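Local coordinates for ferric vibriobactin ABC transporter, periplasmic ferric vibriobactin-binding protein (Vibrio cholerae, PDB 3R5S) that probably captures the iron-laden siderophore ferric vibriobactin in the periplasm and passes it to an ABC transporter for import, at residues R25-A30 with V44-A49; L160-A165 with Q226-F231; Q188-V193 with R276-S281; F231-T236 with E265-I270. One frame throughout, in Å; residues are numbered along the deposited sequence.

Contact 1 of 4, residues R25-A30 with V44-A49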
loop_
_atom_site.group_PDB
_atom_site.type_symbol
_atom_site.label_atom_id
_atom_site.label_comp_id
_atom_site.label_asym_id
_atom_site.label_seq_id
_atom_site.Cartn_x
_atom_site.Cartn_y
_atom_site.Cartn_z
ATOM N N ARG A 25 13.824 0.949 -19.386
ATOM C CA ARG A 25 14.328 2.065 -18.593
ATOM C C ARG A 25 13.147 2.866 -18.046
ATOM O O ARG A 25 12.815 3.947 -18.533
ATOM C CB ARG A 25 15.262 2.954 -19.422
ATOM C CG ARG A 25 16.591 2.289 -19.788
ATOM C CD ARG A 25 17.514 3.242 -20.554
ATOM N NE ARG A 25 17.957 4.379 -19.757
ATOM C CZ ARG A 25 18.957 4.340 -18.880
ATOM N NH1 ARG A 25 19.629 3.217 -18.674
ATOM N NH2 ARG A 25 19.290 5.430 -18.198
ATOM N N ILE A 26 12.491 2.300 -17.046
ATOM C CA ILE A 26 11.279 2.889 -16.494
ATOM C C ILE A 26 11.614 3.942 -15.442
ATOM O O ILE A 26 12.355 3.679 -14.503
ATOM C CB ILE A 26 10.401 1.788 -15.881
ATOM C CG1 ILE A 26 10.104 0.732 -16.958
ATOM C CG2 ILE A 26 9.121 2.369 -15.267
ATOM C CD1 ILE A 26 9.471 -0.507 -16.417
ATOM N N LEU A 27 11.071 5.141 -15.606
ATOM C CA LEU A 27 11.200 6.152 -14.566
ATOM C C LEU A 27 9.836 6.408 -13.916
ATOM O O LEU A 27 8.852 6.666 -14.609
ATOM C CB LEU A 27 11.809 7.431 -15.151
ATOM C CG LEU A 27 11.980 8.632 -14.217
ATOM C CD1 LEU A 27 13.171 9.479 -14.640
ATOM C CD2 LEU A 27 10.695 9.457 -14.185
ATOM N N SER A 28 9.766 6.306 -12.589
ATOM C CA SER A 28 8.520 6.626 -11.885
ATOM C C SER A 28 8.517 8.040 -11.307
ATOM O O SER A 28 9.442 8.431 -10.585
ATOM C CB SER A 28 8.235 5.623 -10.772
ATOM O OG SER A 28 7.130 6.075 -9.996
ATOM N N THR A 29 7.465 8.791 -11.622
ATOM C CA THR A 29 7.267 10.142 -11.097
ATOM C C THR A 29 6.428 10.115 -9.821
ATOM O O THR A 29 6.138 11.163 -9.235
ATOM C CB THR A 29 6.562 11.072 -12.117
ATOM O OG1 THR A 29 5.221 10.618 -12.357
ATOM C CG2 THR A 29 7.334 11.141 -13.435
ATOM N N ALA A 30 6.036 8.916 -9.403
ATOM C CA ALA A 30 5.133 8.744 -8.258
ATOM C C ALA A 30 5.704 7.716 -7.294
ATOM O O ALA A 30 5.717 6.518 -7.592
ATOM C CB ALA A 30 3.750 8.308 -8.746
ATOM N N VAL A 44 12.842 -0.559 -13.245
ATOM C CA VAL A 44 12.794 0.827 -12.790
ATOM C C VAL A 44 14.202 1.349 -12.539
ATOM O O VAL A 44 14.949 0.791 -11.730
ATOM C CB VAL A 44 11.986 0.958 -11.487
ATOM C CG1 VAL A 44 11.909 2.418 -11.048
ATOM C CG2 VAL A 44 10.595 0.399 -11.680
ATOM N N ILE A 45 14.565 2.420 -13.236
ATOM C CA ILE A 45 15.913 2.970 -13.142
ATOM C C ILE A 45 15.970 4.173 -12.206
ATOM O O ILE A 45 17.040 4.515 -11.697
ATOM C CB ILE A 45 16.429 3.406 -14.512
ATOM C CG1 ILE A 45 15.507 4.480 -15.085
ATOM C CG2 ILE A 45 16.534 2.197 -15.445
ATOM C CD1 ILE A 45 16.126 5.332 -16.162
ATOM N N ALA A 46 14.822 4.816 -11.991
ATOM C CA ALA A 46 14.753 5.981 -11.118
ATOM C C ALA A 46 13.329 6.214 -10.624
ATOM O O ALA A 46 12.362 5.879 -11.307
ATOM C CB ALA A 46 15.267 7.211 -11.857
ATOM N N SER A 47 13.213 6.788 -9.433
ATOM C CA SER A 47 11.910 7.090 -8.855
ATOM C C SER A 47 11.962 8.393 -8.091
ATOM O O SER A 47 12.927 8.661 -7.363
ATOM C CB SER A 47 11.484 5.984 -7.879
ATOM O OG SER A 47 10.281 6.329 -7.215
ATOM N N ALA A 48 10.903 9.185 -8.250
ATOM C CA ALA A 48 10.635 10.319 -7.382
ATOM C C ALA A 48 10.424 9.808 -5.954
ATOM O O ALA A 48 10.313 8.601 -5.727
ATOM C CB ALA A 48 9.405 11.057 -7.858
ATOM N N ALA A 49 10.341 10.735 -5.008
ATOM C CA ALA A 49 10.338 10.393 -3.586
ATOM C C ALA A 49 9.151 11.021 -2.874
ATOM O O ALA A 49 8.355 11.720 -3.493
ATOM C CB ALA A 49 11.648 10.874 -2.944
#

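Contact 2 of 4, residues L160-A165 with Q226-F231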
loop_
_atom_site.group_PDB
_atom_site.type_symbol
_atom_site.label_atom_id
_atom_site.label_comp_id
_atom_site.label_asym_id
_atom_site.label_seq_id
_atom_site.Cartn_x
_atom_site.Cartn_y
_atom_site.Cartn_z
ATOM N N LEU A 160 -5.817 -16.998 16.032
ATOM C CA LEU A 160 -6.306 -15.665 16.341
ATOM C C LEU A 160 -7.179 -15.642 17.593
ATOM O O LEU A 160 -7.795 -16.638 17.945
ATOM C CB LEU A 160 -7.116 -15.138 15.157
ATOM C CG LEU A 160 -6.335 -14.838 13.883
ATOM C CD1 LEU A 160 -7.295 -14.671 12.726
ATOM C CD2 LEU A 160 -5.489 -13.581 14.085
ATOM N N PRO A 161 -7.257 -14.483 18.258
ATOM C CA PRO A 161 -8.152 -14.347 19.410
ATOM C C PRO A 161 -9.591 -14.627 19.032
ATOM O O PRO A 161 -9.981 -14.473 17.868
ATOM C CB PRO A 161 -8.005 -12.878 19.800
ATOM C CG PRO A 161 -6.659 -12.478 19.263
ATOM C CD PRO A 161 -6.472 -13.263 18.005
ATOM N N LYS A 162 -10.376 -15.042 20.019
ATOM C CA LYS A 162 -11.790 -15.273 19.812
ATOM C C LYS A 162 -12.482 -13.967 19.367
ATOM O O LYS A 162 -12.122 -12.872 19.811
ATOM C CB LYS A 162 -12.414 -15.847 21.091
ATOM C CG LYS A 162 -13.944 -15.886 21.099
ATOM C CD LYS A 162 -14.485 -14.807 22.027
ATOM C CE LYS A 162 -15.933 -14.476 21.736
ATOM N NZ LYS A 162 -16.433 -13.422 22.668
ATOM N N GLY A 163 -13.425 -14.095 18.441
ATOM C CA GLY A 163 -14.301 -12.997 18.070
ATOM C C GLY A 163 -13.838 -12.197 16.871
ATOM O O GLY A 163 -13.329 -12.748 15.886
ATOM N N ARG A 164 -14.036 -10.884 16.949
ATOM C CA ARG A 164 -13.774 -9.998 15.824
ATOM C C ARG A 164 -12.659 -9.030 16.142
ATOM O O ARG A 164 -12.234 -8.900 17.295
ATOM C CB ARG A 164 -15.027 -9.200 15.466
ATOM C CG ARG A 164 -16.192 -10.049 14.977
ATOM C CD ARG A 164 -17.421 -9.181 14.783
ATOM N NE ARG A 164 -17.817 -8.555 16.039
ATOM C CZ ARG A 164 -18.685 -7.555 16.135
ATOM N NH1 ARG A 164 -19.243 -7.045 15.040
ATOM N NH2 ARG A 164 -18.985 -7.050 17.328
ATOM N N ALA A 165 -12.200 -8.342 15.101
ATOM C CA ALA A 165 -11.212 -7.295 15.254
ATOM C C ALA A 165 -11.691 -6.059 14.519
ATOM O O ALA A 165 -12.472 -6.151 13.573
ATOM C CB ALA A 165 -9.881 -7.751 14.687
ATOM N N GLN A 226 -16.896 -2.432 19.291
ATOM C CA GLN A 226 -17.243 -3.627 20.056
ATOM C C GLN A 226 -16.242 -4.784 19.945
ATOM O O GLN A 226 -16.269 -5.701 20.772
ATOM C CB GLN A 226 -18.619 -4.142 19.613
ATOM C CG GLN A 226 -19.791 -3.329 20.148
ATOM C CD GLN A 226 -19.927 -3.463 21.665
ATOM O OE1 GLN A 226 -20.849 -4.100 22.163
ATOM N NE2 GLN A 226 -18.993 -2.877 22.399
ATOM N N ALA A 227 -15.399 -4.768 18.910
ATOM C CA ALA A 227 -14.512 -5.897 18.648
ATOM C C ALA A 227 -13.628 -6.221 19.844
ATOM O O ALA A 227 -13.206 -5.333 20.579
ATOM C CB ALA A 227 -13.648 -5.667 17.402
ATOM N N GLU A 228 -13.315 -7.501 19.986
ATOM C CA GLU A 228 -12.451 -7.985 21.050
ATOM C C GLU A 228 -10.979 -7.705 20.763
ATOM O O GLU A 228 -10.138 -7.765 21.665
ATOM C CB GLU A 228 -12.680 -9.479 21.260
ATOM C CG GLU A 228 -14.089 -9.827 21.760
ATOM C CD GLU A 228 -15.056 -10.200 20.642
ATOM O OE1 GLU A 228 -14.857 -9.755 19.493
ATOM O OE2 GLU A 228 -16.020 -10.951 20.912
ATOM N N THR A 229 -10.668 -7.372 19.515
ATOM C CA THR A 229 -9.288 -7.062 19.137
ATOM C C THR A 229 -9.218 -5.785 18.311
ATOM O O THR A 229 -10.094 -5.519 17.484
ATOM C CB THR A 229 -8.664 -8.225 18.334
ATOM O OG1 THR A 229 -8.475 -9.357 19.191
ATOM C CG2 THR A 229 -7.321 -7.829 17.717
ATOM N N THR A 230 -8.174 -4.992 18.528
ATOM C CA THR A 230 -7.971 -3.800 17.712
ATOM C C THR A 230 -6.597 -3.790 17.076
ATOM O O THR A 230 -5.588 -3.997 17.767
ATOM C CB THR A 230 -8.098 -2.513 18.537
ATOM O OG1 THR A 230 -9.448 -2.364 18.996
ATOM C CG2 THR A 230 -7.700 -1.313 17.686
ATOM N N PHE A 231 -6.562 -3.536 15.767
ATOM C CA PHE A 231 -5.303 -3.339 15.050
ATOM C C PHE A 231 -5.145 -1.874 14.692
ATOM O O PHE A 231 -6.047 -1.279 14.114
ATOM C CB PHE A 231 -5.259 -4.194 13.782
ATOM C CG PHE A 231 -5.106 -5.662 14.050
ATOM C CD1 PHE A 231 -3.868 -6.194 14.415
ATOM C CD2 PHE A 231 -6.195 -6.512 13.945
ATOM C CE1 PHE A 231 -3.724 -7.554 14.662
ATOM C CE2 PHE A 231 -6.052 -7.871 14.194
ATOM C CZ PHE A 231 -4.821 -8.391 14.547
HETATM O O HOH W 1 -10.759 -10.786 18.346
#

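Contact 3 of 4, residues Q188-V193 with R276-S281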
loop_
_atom_site.group_PDB
_atom_site.type_symbol
_atom_site.label_atom_id
_atom_site.label_comp_id
_atom_site.label_asym_id
_atom_site.label_seq_id
_atom_site.Cartn_x
_atom_site.Cartn_y
_atom_site.Cartn_z
ATOM N N GLN A 188 -9.476 -6.381 3.523
ATOM C CA GLN A 188 -9.366 -7.549 2.648
ATOM C C GLN A 188 -8.177 -8.431 3.021
ATOM O O GLN A 188 -8.270 -9.664 3.022
ATOM C CB GLN A 188 -9.232 -7.127 1.186
ATOM C CG GLN A 188 -10.410 -6.369 0.608
ATOM C CD GLN A 188 -10.168 -5.978 -0.854
ATOM O OE1 GLN A 188 -9.910 -6.839 -1.695
ATOM N NE2 GLN A 188 -10.223 -4.677 -1.151
ATOM N N LEU A 189 -7.057 -7.781 3.320
ATOM C CA LEU A 189 -5.836 -8.465 3.693
ATOM C C LEU A 189 -6.035 -9.265 4.982
ATOM O O LEU A 189 -5.697 -10.430 5.044
ATOM C CB LEU A 189 -4.717 -7.441 3.924
ATOM C CG LEU A 189 -3.382 -8.005 4.428
ATOM C CD1 LEU A 189 -2.706 -8.879 3.362
ATOM C CD2 LEU A 189 -2.470 -6.848 4.807
ATOM N N LEU A 190 -6.556 -8.625 6.024
ATOM C CA LEU A 190 -6.712 -9.337 7.292
ATOM C C LEU A 190 -7.737 -10.459 7.128
ATOM O O LEU A 190 -7.560 -11.556 7.645
ATOM C CB LEU A 190 -7.135 -8.399 8.424
ATOM C CG LEU A 190 -6.184 -7.251 8.780
ATOM C CD1 LEU A 190 -6.382 -6.827 10.213
ATOM C CD2 LEU A 190 -4.734 -7.602 8.547
ATOM N N GLN A 191 -8.816 -10.174 6.413
ATOM C CA GLN A 191 -9.841 -11.188 6.200
ATOM C C GLN A 191 -9.272 -12.406 5.475
ATOM O O GLN A 191 -9.669 -13.531 5.764
ATOM C CB GLN A 191 -11.054 -10.610 5.468
ATOM C CG GLN A 191 -11.830 -9.636 6.332
ATOM C CD GLN A 191 -12.970 -8.962 5.601
ATOM O OE1 GLN A 191 -14.077 -8.860 6.126
ATOM N NE2 GLN A 191 -12.704 -8.489 4.394
ATOM N N SER A 192 -8.323 -12.172 4.566
ATOM C CA SER A 192 -7.698 -13.247 3.803
ATOM C C SER A 192 -6.920 -14.218 4.681
ATOM O O SER A 192 -6.717 -15.358 4.282
ATOM C CB SER A 192 -6.806 -12.699 2.668
ATOM O OG SER A 192 -5.609 -12.126 3.170
ATOM N N VAL A 193 -6.479 -13.780 5.864
ATOM C CA VAL A 193 -5.799 -14.704 6.781
ATOM C C VAL A 193 -6.651 -15.105 7.988
ATOM O O VAL A 193 -6.123 -15.619 8.981
ATOM C CB VAL A 193 -4.395 -14.211 7.247
ATOM C CG1 VAL A 193 -3.440 -14.094 6.061
ATOM C CG2 VAL A 193 -4.478 -12.893 8.016
ATOM N N ARG A 276 3.300 -7.592 3.267
ATOM C CA ARG A 276 4.204 -8.637 3.746
ATOM C C ARG A 276 4.587 -8.392 5.211
ATOM O O ARG A 276 4.594 -9.314 6.025
ATOM C CB ARG A 276 5.459 -8.678 2.875
ATOM C CG ARG A 276 6.403 -9.814 3.155
ATOM C CD ARG A 276 7.452 -9.916 2.030
ATOM N NE ARG A 276 6.904 -10.437 0.773
ATOM C CZ ARG A 276 7.529 -10.367 -0.404
ATOM N NH1 ARG A 276 8.711 -9.773 -0.495
ATOM N NH2 ARG A 276 6.972 -10.876 -1.496
ATOM N N GLU A 277 4.915 -7.145 5.541
ATOM C CA GLU A 277 5.292 -6.813 6.911
ATOM C C GLU A 277 4.133 -7.082 7.859
ATOM O O GLU A 277 4.336 -7.586 8.960
ATOM C CB GLU A 277 5.728 -5.355 7.018
ATOM C CG GLU A 277 7.082 -5.094 6.387
ATOM C CD GLU A 277 7.459 -3.637 6.435
ATOM O OE1 GLU A 277 6.557 -2.807 6.629
ATOM O OE2 GLU A 277 8.658 -3.322 6.281
ATOM N N ILE A 278 2.923 -6.737 7.420
ATOM C CA ILE A 278 1.728 -6.914 8.229
ATOM C C ILE A 278 1.471 -8.387 8.459
ATOM O O ILE A 278 1.283 -8.817 9.593
ATOM C CB ILE A 278 0.491 -6.266 7.578
ATOM C CG1 ILE A 278 0.653 -4.741 7.566
ATOM C CG2 ILE A 278 -0.794 -6.684 8.301
ATOM C CD1 ILE A 278 -0.371 -4.011 6.713
ATOM N N ILE A 279 1.445 -9.162 7.378
ATOM C CA ILE A 279 1.233 -10.598 7.517
ATOM C C ILE A 279 2.328 -11.249 8.370
ATOM O O ILE A 279 2.041 -12.126 9.185
ATOM C CB ILE A 279 1.074 -11.293 6.144
ATOM C CG1 ILE A 279 -0.171 -10.749 5.434
ATOM C CG2 ILE A 279 0.992 -12.800 6.315
ATOM C CD1 ILE A 279 -1.427 -10.745 6.287
ATOM N N ASN A 280 3.574 -10.813 8.205
ATOM C CA ASN A 280 4.666 -11.320 9.034
ATOM C C ASN A 280 4.385 -11.098 10.521
ATOM O O ASN A 280 4.598 -11.991 11.335
ATOM C CB ASN A 280 5.994 -10.672 8.652
ATOM C CG ASN A 280 6.580 -11.243 7.367
ATOM O OD1 ASN A 280 6.142 -12.289 6.878
ATOM N ND2 ASN A 280 7.590 -10.569 6.829
ATOM N N SER A 281 3.880 -9.912 10.861
ATOM C CA SER A 281 3.573 -9.577 12.259
ATOM C C SER A 281 2.446 -10.446 12.824
ATOM O O SER A 281 2.449 -10.810 14.010
ATOM C CB SER A 281 3.242 -8.083 12.414
ATOM O OG SER A 281 1.914 -7.797 12.004
#

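Contact 4 of 4, residues F231-T236 with E265-I270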
loop_
_atom_site.group_PDB
_atom_site.type_symbol
_atom_site.label_atom_id
_atom_site.label_comp_id
_atom_site.label_asym_id
_atom_site.label_seq_id
_atom_site.Cartn_x
_atom_site.Cartn_y
_atom_site.Cartn_z
ATOM N N PHE A 231 -6.562 -3.536 15.767
ATOM C CA PHE A 231 -5.303 -3.339 15.050
ATOM C C PHE A 231 -5.145 -1.874 14.692
ATOM O O PHE A 231 -6.047 -1.279 14.114
ATOM C CB PHE A 231 -5.259 -4.194 13.782
ATOM C CG PHE A 231 -5.106 -5.662 14.050
ATOM C CD1 PHE A 231 -3.868 -6.194 14.415
ATOM C CD2 PHE A 231 -6.195 -6.512 13.945
ATOM C CE1 PHE A 231 -3.724 -7.554 14.662
ATOM C CE2 PHE A 231 -6.052 -7.871 14.194
ATOM C CZ PHE A 231 -4.821 -8.391 14.547
ATOM N N LEU A 232 -3.992 -1.301 15.032
ATOM C CA LEU A 232 -3.761 0.130 14.881
ATOM C C LEU A 232 -2.871 0.476 13.690
ATOM O O LEU A 232 -1.737 0.005 13.582
ATOM C CB LEU A 232 -3.168 0.712 16.170
ATOM C CG LEU A 232 -4.079 0.605 17.403
ATOM C CD1 LEU A 232 -3.314 0.934 18.669
ATOM C CD2 LEU A 232 -5.266 1.534 17.243
ATOM N N ILE A 233 -3.412 1.301 12.801
ATOM C CA ILE A 233 -2.728 1.762 11.601
ATOM C C ILE A 233 -1.508 2.621 11.926
ATOM O O ILE A 233 -1.553 3.441 12.829
ATOM C CB ILE A 233 -3.706 2.599 10.717
ATOM C CG1 ILE A 233 -4.805 1.704 10.143
ATOM C CG2 ILE A 233 -2.976 3.333 9.624
ATOM C CD1 ILE A 233 -4.287 0.432 9.512
ATOM N N THR A 234 -0.425 2.410 11.178
ATOM C CA THR A 234 0.773 3.244 11.248
ATOM C C THR A 234 1.373 3.327 12.653
ATOM O O THR A 234 1.960 4.340 13.029
ATOM C CB THR A 234 0.485 4.674 10.693
ATOM O OG1 THR A 234 -0.159 4.569 9.415
ATOM C CG2 THR A 234 1.768 5.475 10.522
HETATM N N MSE A 235 1.220 2.261 13.431
HETATM C CA MSE A 235 1.686 2.261 14.815
HETATM C C MSE A 235 2.446 0.984 15.185
HETATM O O MSE A 235 2.064 -0.124 14.794
HETATM C CB MSE A 235 0.519 2.443 15.800
HETATM C CG MSE A 235 0.003 3.874 15.964
HETATM SE SE MSE A 235 -1.100 4.090 17.399
HETATM C CE MSE A 235 -1.134 5.866 17.438
ATOM N N THR A 236 3.520 1.162 15.946
ATOM C CA THR A 236 4.199 0.070 16.625
ATOM C C THR A 236 3.468 -0.208 17.938
ATOM O O THR A 236 2.669 0.611 18.400
ATOM C CB THR A 236 5.628 0.472 16.992
ATOM O OG1 THR A 236 5.590 1.581 17.903
ATOM C CG2 THR A 236 6.409 0.875 15.751
ATOM N N GLU A 265 4.656 0.513 11.344
ATOM C CA GLU A 265 4.892 1.878 10.903
ATOM C C GLU A 265 4.514 2.124 9.449
ATOM O O GLU A 265 4.234 3.255 9.073
ATOM C CB GLU A 265 6.364 2.265 11.114
ATOM C CG GLU A 265 6.757 2.502 12.569
ATOM C CD GLU A 265 6.085 3.725 13.180
ATOM O OE1 GLU A 265 6.397 4.867 12.772
ATOM O OE2 GLU A 265 5.239 3.542 14.075
ATOM N N ASN A 266 4.516 1.077 8.630
ATOM C CA ASN A 266 4.318 1.265 7.194
ATOM C C ASN A 266 2.928 0.851 6.710
ATOM O O ASN A 266 2.707 0.688 5.511
ATOM C CB ASN A 266 5.388 0.506 6.405
ATOM C CG ASN A 266 6.798 0.916 6.780
ATOM O OD1 ASN A 266 7.062 2.083 7.054
ATOM N ND2 ASN A 266 7.719 -0.046 6.779
ATOM N N SER A 267 1.984 0.727 7.642
ATOM C CA SER A 267 0.672 0.145 7.336
ATOM C C SER A 267 -0.431 1.135 6.911
ATOM O O SER A 267 -1.593 0.741 6.745
ATOM C CB SER A 267 0.192 -0.718 8.508
ATOM O OG SER A 267 -0.044 0.074 9.663
ATOM N N PHE A 268 -0.085 2.403 6.714
ATOM C CA PHE A 268 -1.084 3.343 6.203
ATOM C C PHE A 268 -1.679 2.864 4.879
ATOM O O PHE A 268 -2.900 2.861 4.690
ATOM C CB PHE A 268 -0.513 4.745 6.023
ATOM C CG PHE A 268 -1.533 5.740 5.529
ATOM C CD1 PHE A 268 -2.489 6.253 6.390
ATOM C CD2 PHE A 268 -1.544 6.146 4.206
ATOM C CE1 PHE A 268 -3.437 7.156 5.942
ATOM C CE2 PHE A 268 -2.488 7.047 3.754
ATOM C CZ PHE A 268 -3.437 7.552 4.624
ATOM N N ARG A 269 -0.800 2.459 3.968
ATOM C CA ARG A 269 -1.201 2.057 2.624
ATOM C C ARG A 269 -0.725 0.634 2.377
ATOM O O ARG A 269 0.380 0.275 2.778
ATOM C CB ARG A 269 -0.567 2.988 1.585
ATOM C CG ARG A 269 -1.395 3.210 0.326
ATOM C CD ARG A 269 -2.508 4.225 0.601
ATOM N NE ARG A 269 -3.368 4.574 -0.540
ATOM C CZ ARG A 269 -3.620 3.822 -1.615
ATOM N NH1 ARG A 269 -4.434 4.299 -2.545
ATOM N NH2 ARG A 269 -3.088 2.609 -1.785
ATOM N N ILE A 270 -1.554 -0.178 1.730
ATOM C CA ILE A 270 -1.156 -1.553 1.467
ATOM C C ILE A 270 -0.549 -1.723 0.083
ATOM O O ILE A 270 -1.205 -1.458 -0.932
ATOM C CB ILE A 270 -2.326 -2.532 1.594
ATOM C CG1 ILE A 270 -3.076 -2.330 2.917
ATOM C CG2 ILE A 270 -1.829 -3.966 1.444
ATOM C CD1 ILE A 270 -2.273 -2.614 4.177
HETATM O O HOH W 2 2.332 3.925 7.277
#

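Contact 1 of 4, residues R25-A30 with V44-A49
Three backbone hydrogen bonds join Ile26 and Ser28 to the parallel strand 44-49. Ile45 N donates to Ile26 O at 2.8 Å, Ser28 N to Ala46 O, and Ala48 N to Ser28 O, all three close to straight. The pairing slips by one residue between Ile26, which faces Val44, and Leu27, which faces Ala46; the extra residue, Ile45, makes this a beta bulge.

Apolar contacts follow the two faces of the sheet. Ile26 CG2 lies 4.3 Å from Val44 CG2 on the side covered by Leu37 of helix 31-39, while Leu27 CD1 rests 4.2 Å from Ala46 CB on the other. At the bulge, Ile45 CG1 sits between its own backbone N and carbonyl carbon (chi1 60°), which carries CD1 over one face of the Arg25 guanidinium, 3.8 Å from NH2. That guanidinium is held by the carbonyls of Glu85 and Gln86.

Polar side chains gather at the C-terminal end. Ser28 OG accepts from Ala30 N at 3.1 Å, an ST turn, and Ser47 OG donates to Ala48 O in the carbonyl plane; both hydroxyls also bond Thr34 OG1. Strand 26-28, helix 31-39 and strand 44-49 form a beta-alpha-beta crossover in the parallel sheet of the N-terminal lobe.

Contact 2 of 4, residues L160-A165 with Q226-F231
Pro161 CB and CG both lie 3.6 Å from Thr229 OG1, the two side chains crossing at about a right angle. Pro161 also touches Phe286 of helix 272-286.

Lys162 bends at chi2 (-107°), and its chain crosses that of Glu228 obliquely to form a salt bridge, NZ to OE2 at 3.1 Å. The ammonium meets OE2 on the anti side, somewhat out of the carboxylate plane. Gly163, with a positive phi (95°), passes close to the carboxylate, on the same side of its plane as Arg164 N, its CA 3.6 Å from Glu228 OE1.

Arg164 N donates to the same OE1 at 2.9 Å in an almost straight bond, coming from above the carboxylate plane, so the two oxygens of Glu228 are divided between a lysine side chain and a backbone amide. Arg164 O receives a weak bond from Thr229 N. A water ties this corner together, donating to Lys162 O and Arg164 O while accepting from Thr229 OG1. Arg164 NH2 lies 3.7 Å from Gln226 CB, the two side chains crossing at a slant.

Ala165 lies beside Thr229 as a parallel bridge pair, its CA 3.1 Å from Thr229 O. Its CB reaches the edge of the Phe231 ring, 3.9 Å from CE2, near the ring plane. Here the loop after helix 137-155 enters strand 165-169 and begins its parallel pairing with strand 229-232 in the central mixed sheet of the C-terminal lobe.

Contact 3 of 4, residues Q188-V193 with R276-S281
Ile279 and Leu189 are the main partners between the two helices, and their side chains cross obliquely. Leu189 CD1 comes within 3.7 Å of Ile279 CD1 and lies nearly as close to Ile279 CG1. Leu189 reaches this far because its CG stands opposite its backbone N (chi1 176°), extending the side chain toward helix 272-286. Ile279 is bent at its second torsion (chi2 -50°), and its CD1 also meets Val193 tip to tip, 3.9 Å from CG1, near the end of helix 185-192.

The short helix segments run in roughly the same direction, at 37° with axes 11.0 Å apart, a wide separation bridged by branched aliphatic side chains; no hydrogen bond crosses between them. In this C-terminal lobe the pair lies against helix 137-155, where Phe147 touches Leu189 and Trp150 touches Ile279. Helix 137-155 probably forms at least part of the long interlobe connection expected of the solute-binding protein 8 family.

Ile278 supplies the other side of the contact. Leu189 divides its methyls between the two isoleucines, with CD2 3.9 Å from Ile278 CG2. That same CG2 lies 4.1 Å from Leu190 CD2, where the side chains cross at about a right angle. Ser192 and Ser281 turn their hydroxyls back onto their own helices, OG donating to Leu189 O and to Ile278 O respectively.

Contact 4 of 4, residues F231-T236 with E265-I270
Glu265 folds back toward Thr236, its chain bent at chi2 (-67°), which brings OE2 to 3.4 Å from Thr236 CG2. It thereby borders the type II beta turn Leu232-Met235, which follows strand 229-232 in the C-terminal lobe of this two-lobed binding protein. The carboxylate oxygen OE2 is bonded to Gln239 of helix 237-244, the helix that Thr236 N-caps. Glu265 O takes a 2.7 Å bond from a water, which also accepts from Phe268 N and makes a weak link to Thr234 OG1; the Thr234 methyl CG2 packs on the same carbonyl oxygen.

Ser267 carries the direct hydrogen bond of the contact. Its OG lies between its own backbone N and carbonyl carbon (chi1 65°), where it accepts from Thr234 N at 2.8 Å with an N-H...O angle of 163°. The hydroxyl also bonds Gly264 O, so one side chain joins the turn to the chain that leaves strand 260-262.

Phe268 has its CA 3.9 Å from Ile233 CG2, which lies obliquely to the ring. The side chain of Thr234 runs alongside that of Phe268, pointing the same way, with OG1 at the ring edge and 3.4 Å from Phe268 CB.

Contact 1 stands apart in the N-terminal lobe, about 40 Å between centres from contact 2, whereas contacts 2, 3 and 4 belong to the C-terminal lobe. Contacts 1 and 3 are buried: one rests on backbone bonds within a sheet, the other on aliphatic side chains between helices. Contacts 2 and 4 are partly buried, and each adds a bridging water and polar side chains bonding backbone amides; contact 2 alone has a salt bridge. Contacts 2 and 4 both use strand 229-232 and share Phe231, whose ring touches Leu190 of contact 3. Contact 4 also meets contact 3 through Ile270 and Ile278, and through Asn266 and Glu277, a probable hydrogen bond.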